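Local coordinates for protein 1-acyl-sn-glycerol-3-phosphate acyltransferase (Thermotoga maritima, PDB 5KYM) that probably catalyses acyl transfer to lysophosphatidic acid at the membrane, forming phosphatidic acid as an HX4D-type acyltransferase, at residues L121-F125 with E140-K144; S187-T191 with G205-L209. All blocks are in the same frame, centred on the assembly; numbering follows the deposited sequence.

Contact 1: residues L121-F125 with E140-K144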
loop_
_atom_site.group_PDB
_atom_site.type_symbol
_atom_site.label_atom_id
_atom_site.label_comp_id
_atom_site.label_asym_id
_atom_site.label_seq_id
_atom_site.Cartn_x
_atom_site.Cartn_y
_atom_site.Cartn_z
ATOM N N LEU A 121 9.605 -7.064 -3.207
ATOM C CA LEU A 121 8.353 -6.681 -3.867
ATOM C C LEU A 121 8.528 -5.993 -5.206
ATOM O O LEU A 121 7.543 -5.480 -5.762
ATOM C CB LEU A 121 7.519 -5.786 -2.935
ATOM C CG LEU A 121 6.987 -6.525 -1.699
ATOM C CD1 LEU A 121 6.655 -5.547 -0.584
ATOM C CD2 LEU A 121 5.780 -7.416 -2.066
ATOM N N ASN A 122 9.769 -5.980 -5.706
ATOM C CA ASN A 122 10.159 -5.287 -6.924
ATOM C C ASN A 122 9.857 -3.810 -6.925
ATOM O O ASN A 122 9.624 -3.251 -7.971
ATOM C CB ASN A 122 9.518 -5.966 -8.131
ATOM C CG ASN A 122 10.456 -6.864 -8.837
ATOM O OD1 ASN A 122 10.852 -6.598 -9.972
ATOM N ND2 ASN A 122 10.832 -7.935 -8.176
ATOM N N GLY A 123 9.894 -3.159 -5.770
ATOM C CA GLY A 123 9.691 -1.695 -5.688
ATOM C C GLY A 123 10.657 -0.842 -6.506
ATOM O O GLY A 123 11.431 -1.343 -7.245
ATOM N N VAL A 124 10.564 0.473 -6.371
ATOM C CA VAL A 124 11.168 1.437 -7.327
ATOM C C VAL A 124 11.449 2.637 -6.467
ATOM O O VAL A 124 10.494 3.259 -5.957
ATOM C CB VAL A 124 10.201 1.897 -8.444
ATOM C CG1 VAL A 124 10.799 3.019 -9.232
ATOM C CG2 VAL A 124 9.838 0.739 -9.367
ATOM N N PHE A 125 12.754 2.892 -6.285
ATOM C CA PHE A 125 13.203 3.997 -5.496
ATOM C C PHE A 125 13.280 5.300 -6.368
ATOM O O PHE A 125 13.449 5.258 -7.606
ATOM C CB PHE A 125 14.544 3.671 -4.848
ATOM C CG PHE A 125 14.530 2.513 -3.836
ATOM C CD1 PHE A 125 14.140 2.715 -2.521
ATOM C CD2 PHE A 125 15.030 1.238 -4.175
ATOM C CE1 PHE A 125 14.159 1.661 -1.587
ATOM C CE2 PHE A 125 15.049 0.205 -3.245
ATOM C CZ PHE A 125 14.601 0.413 -1.953
ATOM N N GLU A 140 10.986 2.016 -15.246
ATOM C CA GLU A 140 11.073 0.680 -14.571
ATOM C C GLU A 140 9.695 0.147 -14.192
ATOM O O GLU A 140 9.406 -1.054 -14.372
ATOM C CB GLU A 140 11.860 0.660 -13.265
ATOM C CG GLU A 140 13.224 1.278 -13.214
ATOM C CD GLU A 140 13.613 1.530 -11.770
ATOM O OE1 GLU A 140 13.531 0.552 -10.986
ATOM O OE2 GLU A 140 13.963 2.700 -11.412
ATOM N N ALA A 141 8.876 1.038 -13.628
ATOM C CA ALA A 141 7.494 0.743 -13.306
ATOM C C ALA A 141 6.786 0.207 -14.547
ATOM O O ALA A 141 6.254 -0.893 -14.523
ATOM C CB ALA A 141 6.799 1.987 -12.790
ATOM N N ILE A 142 6.845 0.960 -15.648
ATOM C CA ILE A 142 6.261 0.531 -16.925
ATOM C C ILE A 142 6.802 -0.843 -17.332
ATOM O O ILE A 142 6.061 -1.753 -17.752
ATOM C CB ILE A 142 6.520 1.519 -18.071
ATOM C CG1 ILE A 142 5.761 2.823 -17.843
ATOM C CG2 ILE A 142 6.037 0.924 -19.386
ATOM C CD1 ILE A 142 5.558 3.704 -19.074
ATOM N N GLU A 143 8.126 -0.984 -17.196
ATOM C CA GLU A 143 8.827 -2.200 -17.602
ATOM C C GLU A 143 8.439 -3.377 -16.712
ATOM O O GLU A 143 7.957 -4.405 -17.218
ATOM C CB GLU A 143 10.343 -1.947 -17.682
ATOM C CG GLU A 143 10.847 -1.047 -18.846
ATOM C CD GLU A 143 10.074 -1.150 -20.192
ATOM O OE1 GLU A 143 10.102 -2.308 -20.695
ATOM O OE2 GLU A 143 9.485 -0.100 -20.712
ATOM N N LYS A 144 8.588 -3.208 -15.396
ATOM C CA LYS A 144 8.038 -4.153 -14.419
ATOM C C LYS A 144 6.571 -4.534 -14.638
ATOM O O LYS A 144 6.229 -5.719 -14.565
ATOM C CB LYS A 144 8.196 -3.628 -12.988
ATOM C CG LYS A 144 9.599 -3.759 -12.507
ATOM C CD LYS A 144 9.968 -2.939 -11.276
ATOM C CE LYS A 144 11.414 -3.283 -10.922
ATOM N NZ LYS A 144 11.991 -2.416 -9.868
#
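Main-chain carbonyls at the C-terminal end of a helix lack their next-turn partners and can be satisfied by a donor from outside; Lys144 is such a donor for the turn that follows helix 114-120. Its chi1 lies in the m well and chi2 to chi4 are all t, so the chain runs out almost fully extended from helix 137-147. NZ of Lys144 donates hydrogen bonds to two successive carbonyls, 2.9 Å to Gly123 O and 3.1 Å to Asn122 O. The turn that presents them is a Schellman motif with Asn122, at positive phi, as its C-prime residue. The Asn122 side chain has a chi1 of -100°, between wells, and meets the aliphatic part of the lysine, with OD1 of Asn122 3.5 Å from CE of Lys144. One helical turn earlier, Glu140 (chi1 m, chi2 t) places OE1 3.5 Å from NZ of Lys144, an i to i+4 salt bridge within the helix that gives the ammonium group a charged partner beside the two carbonyls. Val124, with chi1 t, points its CA-to-CB bond toward the helix; its methyls make van der Waals contact, CG2 3.9 Å from NZ of Lys144 and CG1 3.9 Å from OE2 of Glu140. Around this contact, Val124 pairs through its backbone with Ala104 in a two-stranded parallel sheet, Phe151 of strand 151-153 touches Val124, Ala141 and Lys144, and Leu121 packs on Leu46 and Ile49 of helix 38-59.

Contact 2: residues S187-T191 with G205-L209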
loop_
_atom_site.group_PDB
_atom_site.type_symbol
_atom_site.label_atom_id
_atom_site.label_comp_id
_atom_site.label_asym_id
_atom_site.label_seq_id
_atom_site.Cartn_x
_atom_site.Cartn_y
_atom_site.Cartn_z
ATOM N N SER A 187 -10.169 2.837 -1.576
ATOM C CA SER A 187 -10.347 3.984 -0.717
ATOM C C SER A 187 -10.012 3.551 0.699
ATOM O O SER A 187 -10.499 2.510 1.174
ATOM C CB SER A 187 -11.786 4.436 -0.751
ATOM O OG SER A 187 -12.271 4.617 -2.059
ATOM N N ILE A 188 -9.193 4.354 1.379
ATOM C CA ILE A 188 -8.680 4.057 2.722
ATOM C C ILE A 188 -9.245 5.113 3.655
ATOM O O ILE A 188 -9.123 6.341 3.363
ATOM C CB ILE A 188 -7.173 4.227 2.756
ATOM C CG1 ILE A 188 -6.488 3.215 1.818
ATOM C CG2 ILE A 188 -6.653 4.082 4.191
ATOM C CD1 ILE A 188 -4.962 3.286 1.771
ATOM N N TRP A 189 -9.880 4.687 4.753
ATOM C CA TRP A 189 -10.235 5.630 5.775
ATOM C C TRP A 189 -9.934 5.163 7.158
ATOM O O TRP A 189 -10.339 4.101 7.520
ATOM C CB TRP A 189 -11.696 5.895 5.733
ATOM C CG TRP A 189 -12.046 6.996 6.713
ATOM C CD1 TRP A 189 -12.761 6.906 7.828
ATOM C CD2 TRP A 189 -11.640 8.359 6.606
ATOM N NE1 TRP A 189 -12.852 8.123 8.434
ATOM C CE2 TRP A 189 -12.153 9.038 7.710
ATOM C CE3 TRP A 189 -10.871 9.060 5.664
ATOM C CZ2 TRP A 189 -11.913 10.378 7.942
ATOM C CZ3 TRP A 189 -10.630 10.397 5.887
ATOM C CH2 TRP A 189 -11.143 11.042 7.026
ATOM N N GLY A 190 -9.269 5.997 7.949
ATOM C CA GLY A 190 -8.873 5.686 9.341
ATOM C C GLY A 190 -7.372 5.523 9.656
ATOM O O GLY A 190 -6.988 5.607 10.789
ATOM N N THR A 191 -6.540 5.272 8.676
ATOM C CA THR A 191 -5.156 5.184 8.925
ATOM C C THR A 191 -4.651 6.576 9.299
ATOM O O THR A 191 -3.662 6.701 10.037
ATOM C CB THR A 191 -4.356 4.652 7.723
ATOM O OG1 THR A 191 -4.605 5.446 6.543
ATOM C CG2 THR A 191 -4.706 3.288 7.459
ATOM N N GLY A 205 -7.559 2.886 16.692
ATOM C CA GLY A 205 -8.830 3.235 16.007
ATOM C C GLY A 205 -9.189 2.241 14.940
ATOM O O GLY A 205 -8.409 1.382 14.625
ATOM N N LYS A 206 -10.343 2.354 14.323
ATOM C CA LYS A 206 -10.721 1.394 13.283
ATOM C C LYS A 206 -10.182 1.862 11.938
ATOM O O LYS A 206 -10.201 3.046 11.640
ATOM C CB LYS A 206 -12.216 1.306 13.196
ATOM C CG LYS A 206 -12.881 1.062 14.540
ATOM C CD LYS A 206 -14.370 0.851 14.424
ATOM C CE LYS A 206 -15.128 2.147 14.576
ATOM N NZ LYS A 206 -16.489 1.836 14.075
ATOM N N VAL A 207 -9.683 0.951 11.124
ATOM C CA VAL A 207 -9.349 1.273 9.736
ATOM C C VAL A 207 -10.368 0.575 8.829
ATOM O O VAL A 207 -10.716 -0.599 9.079
ATOM C CB VAL A 207 -7.934 0.799 9.406
ATOM C CG1 VAL A 207 -7.568 1.067 7.954
ATOM C CG2 VAL A 207 -6.952 1.477 10.338
ATOM N N PHE A 208 -10.840 1.285 7.808
ATOM C CA PHE A 208 -11.703 0.734 6.766
ATOM C C PHE A 208 -11.053 0.848 5.415
ATOM O O PHE A 208 -10.373 1.794 5.121
ATOM C CB PHE A 208 -12.992 1.527 6.688
ATOM C CG PHE A 208 -13.775 1.509 7.928
ATOM C CD1 PHE A 208 -13.497 2.406 8.940
ATOM C CD2 PHE A 208 -14.736 0.511 8.133
ATOM C CE1 PHE A 208 -14.249 2.364 10.111
ATOM C CE2 PHE A 208 -15.477 0.459 9.304
ATOM C CZ PHE A 208 -15.244 1.393 10.296
ATOM N N LEU A 209 -11.376 -0.060 4.548
ATOM C CA LEU A 209 -10.724 -0.207 3.267
ATOM C C LEU A 209 -11.821 -0.608 2.333
ATOM O O LEU A 209 -12.529 -1.565 2.610
ATOM C CB LEU A 209 -9.711 -1.338 3.404
ATOM C CG LEU A 209 -8.499 -1.277 2.542
ATOM C CD1 LEU A 209 -7.700 -2.559 2.778
ATOM C CD2 LEU A 209 -8.983 -1.205 1.128
#
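Val207 overlaps the start of helix 191-194, its CG1 lying 3.7 Å from CG2 of Thr191 and its CG2 4.1 Å from the carbonyl C of Gly190. The packing follows from an antiparallel ladder. Trp189 and Phe208 form the hydrogen-bonded pair, with Trp189 N 3.0 Å from Phe208 O and Phe208 N 2.9 Å from Trp189 O, both nearly linear. Ile188 and Leu209 make the adjoining non-hydrogen-bonded pair, CA to CA 4.8 Å, and a CA-H...O contact joins Leu209 CA to Ser187 O at 3.4 Å. The faces differ: Ile188 and Leu209 point to helix 89-96, Trp189 and Phe208 to helix 223-243. Gly190, at the helix N-cap, has phi/psi of 112/-20; a CB there would lie 2.4 Å from Lys206 O, so both backbone and neighbour call for glycine. Thr191 OG1 bonds to Asp89, the aspartate of the HX4D motif, while Ser187 OG bonds to His212 and to Val234 O. The chemistry therefore divides the work: backbone bonds set the register and hydrophobic side chains clad both faces, while polar ends turn to outside partners, one of them in the probable catalytic motif.

How the contacts relate
The two contacts lie on opposite sides of the chain's centre, with centres 27 Å apart and nearest atoms about 15 Å apart. They share no helix or strand: contact 2 lies inside the five-stranded mixed sheet, joining two of its inner strands, whereas contact 1 packs against its outermost strand 151-153. Contact 2 is buried, and its polar links are reciprocal bonds between backbones. Contact 1 is only partly buried and couples a helix to a turn by a charged side chain meeting carbonyl oxygens. Here strand pairing orders the interior of the sheet, while at the periphery one lysine, together with packing on Phe151, joins a helix to a turn.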